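Local coordinates for sugar isomerase (Sinorhizobium meliloti, PDB 3QC0), which isomerises sugars as a zinc-binding enzyme with a xylose isomerase-like TIM barrel, at the interface of chains A and B. Numbering follows the deposited sequence. Chains: chain A/B, sugar isomerase.

The interface of chains A and B. Residues chain A 145-147, 183, 208; chain B 145-147, 149, 215.
B:Pro146 presses its ring against the indole of A:Trp183 where two xylose isomerase-like TIM barrels meet about a two-fold axis, an arrangement that may be a biological dimer. This is a CH-pi contact: CB of B:Pro146 lies over the middle of the indole face, 3.7 Å from the centroid of the six-membered ring, and its CG reaches A:Trp183 CZ3. Tryptophan offers the wide flat surface, proline a rigid hydrocarbon edge. With CG of A:Trp183 turned between its backbone N and carbonyl carbon (chi1 63°), the indole is laid over B:Pro146, while the tryptophan's CB touches the methyl CB of B:Ala149, a residue small enough to fit beside it. An alanine in place of A:Trp183 would probably open a gap over B:Pro146 and strip its CB and CG of their aromatic cover.

Further apolar packing surrounds the axis. The two prolines meet CG to CG at 3.7 Å, crossing at about a right angle. A:Met147 and B:Met147 cross obliquely, the selenium of each 4.1 Å from the other's CB; methionine's long, unbranched side chain, here carrying selenium, can reach across its twin. The methyl CE of B:Met215 adds to this cluster beside the selenium of A:Met147.

In this patch the polar links between the chains run through water. A:Met147 N donates to A:His145 ND1 in the ring plane, nearly straight (174° at H), which steadies the imidazole. Histidine suits this place because NE2 remains to meet water 1 at 2.8 Å, a water shared with B:Pro146 O, while the CE1 edge packs 3.6 Å from B:Met147 CA. The twin contact links B:His145 NE2 to A:Pro146 O through water 2. Farther out, water 3, held at 2.7 Å by B:Met147 O, is met by A:Trp208 NE1 in a longer, bent contact.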
loop_
_atom_site.group_PDB
_atom_site.type_symbol
_atom_site.label_atom_id
_atom_site.label_comp_id
_atom_site.label_asym_id
_atom_site.label_seq_id
_atom_site.Cartn_x
_atom_site.Cartn_y
_atom_site.Cartn_z
ATOM N N HIS A 145 2.033 -6.079 1.369
ATOM C CA HIS A 145 1.867 -4.672 1.156
ATOM C C HIS A 145 0.721 -4.456 0.169
ATOM O O HIS A 145 0.640 -5.139 -0.845
ATOM C CB HIS A 145 3.124 -4.051 0.574
ATOM C CG HIS A 145 3.169 -2.580 0.740
ATOM N ND1 HIS A 145 2.431 -1.720 -0.057
ATOM C CD2 HIS A 145 3.874 -1.809 1.607
ATOM C CE1 HIS A 145 2.703 -0.467 0.319
ATOM N NE2 HIS A 145 3.526 -0.496 1.358
ATOM N N PRO A 146 -0.103 -3.436 0.428
ATOM C CA PRO A 146 -1.190 -3.140 -0.492
ATOM C C PRO A 146 -0.809 -2.964 -1.961
ATOM O O PRO A 146 -1.646 -3.195 -2.824
ATOM C CB PRO A 146 -1.798 -1.846 0.091
ATOM C CG PRO A 146 -1.649 -2.073 1.588
ATOM C CD PRO A 146 -0.302 -2.799 1.741
HETATM N N MSE A 147 0.428 -2.564 -2.263
HETATM C CA MSE A 147 0.837 -2.428 -3.654
HETATM C C MSE A 147 0.837 -3.735 -4.419
HETATM O O MSE A 147 0.836 -3.705 -5.648
HETATM C CB MSE A 147 2.192 -1.720 -3.816
HETATM C CG MSE A 147 3.330 -2.451 -3.280
HETATM SE SE MSE A 147 4.922 -1.179 -3.360
HETATM C CE MSE A 147 5.933 -2.141 -2.069
ATOM N N TRP A 183 3.363 0.497 7.780
ATOM C CA TRP A 183 2.580 1.705 7.491
ATOM C C TRP A 183 1.196 1.697 8.100
ATOM O O TRP A 183 0.511 2.705 8.135
ATOM C CB TRP A 183 2.478 1.857 5.917
ATOM C CG TRP A 183 1.742 0.696 5.404
ATOM C CD1 TRP A 183 2.294 -0.506 5.028
ATOM C CD2 TRP A 183 0.326 0.496 5.385
ATOM N NE1 TRP A 183 1.322 -1.411 4.761
ATOM C CE2 TRP A 183 0.102 -0.843 4.990
ATOM C CE3 TRP A 183 -0.794 1.326 5.632
ATOM C CZ2 TRP A 183 -1.162 -1.383 4.857
ATOM C CZ3 TRP A 183 -2.045 0.780 5.507
ATOM C CH2 TRP A 183 -2.225 -0.559 5.130
ATOM N N TRP A 208 12.160 -0.139 4.910
ATOM C CA TRP A 208 11.514 0.638 3.869
ATOM C C TRP A 208 12.357 1.858 3.557
ATOM O O TRP A 208 12.520 2.729 4.403
ATOM C CB TRP A 208 10.084 1.043 4.310
ATOM C CG TRP A 208 9.361 1.759 3.193
ATOM C CD1 TRP A 208 9.448 3.099 2.879
ATOM C CD2 TRP A 208 8.492 1.187 2.209
ATOM N NE1 TRP A 208 8.655 3.380 1.802
ATOM C CE2 TRP A 208 8.065 2.225 1.366
ATOM C CE3 TRP A 208 7.980 -0.066 2.003
ATOM C CZ2 TRP A 208 7.208 2.004 0.306
ATOM C CZ3 TRP A 208 7.151 -0.297 0.944
ATOM C CH2 TRP A 208 6.741 0.741 0.122
ATOM N N HIS B 145 -2.255 6.050 -1.129
ATOM C CA HIS B 145 -1.862 4.673 -1.162
ATOM C C HIS B 145 -0.762 4.451 -0.125
ATOM O O HIS B 145 0.166 5.244 -0.026
ATOM C CB HIS B 145 -1.319 4.287 -2.526
ATOM C CG HIS B 145 -1.310 2.823 -2.750
ATOM N ND1 HIS B 145 -0.356 1.992 -2.186
ATOM C CD2 HIS B 145 -2.135 2.037 -3.487
ATOM C CE1 HIS B 145 -0.601 0.742 -2.591
ATOM N NE2 HIS B 145 -1.703 0.735 -3.329
ATOM N N PRO B 146 -0.826 3.314 0.577
ATOM C CA PRO B 146 0.211 3.011 1.550
ATOM C C PRO B 146 1.654 3.074 1.048
ATOM O O PRO B 146 2.550 3.314 1.846
ATOM C CB PRO B 146 -0.159 1.590 2.024
ATOM C CG PRO B 146 -1.679 1.637 2.009
ATOM C CD PRO B 146 -2.032 2.493 0.782
HETATM N N MSE B 147 1.895 2.869 -0.248
HETATM C CA MSE B 147 3.252 2.963 -0.766
HETATM C C MSE B 147 3.852 4.349 -0.651
HETATM O O MSE B 147 5.072 4.478 -0.739
HETATM C CB MSE B 147 3.383 2.450 -2.210
HETATM C CG MSE B 147 2.668 3.236 -3.204
HETATM SE SE MSE B 147 2.764 2.186 -4.949
HETATM C CE MSE B 147 1.286 3.086 -5.735
ATOM N N ALA B 149 3.475 6.240 2.161
ATOM C CA ALA B 149 3.461 6.565 3.582
ATOM C C ALA B 149 4.692 7.282 4.082
ATOM O O ALA B 149 4.601 8.129 4.958
ATOM C CB ALA B 149 3.176 5.297 4.450
HETATM N N MSE B 215 5.828 3.552 -9.307
HETATM C CA MSE B 215 5.059 3.834 -8.101
HETATM C C MSE B 215 4.270 5.104 -8.170
HETATM O O MSE B 215 3.350 5.266 -7.379
HETATM C CB MSE B 215 5.988 3.878 -6.918
HETATM C CG MSE B 215 6.523 2.485 -6.621
HETATM SE SE MSE B 215 7.954 2.406 -5.332
HETATM C CE MSE B 215 6.779 2.526 -3.893
HETATM O O HOH W 1 4.730 1.770 2.584
HETATM O O HOH W 2 -2.746 -1.511 -4.729
HETATM O O HOH W 3 6.747 5.814 0.942
#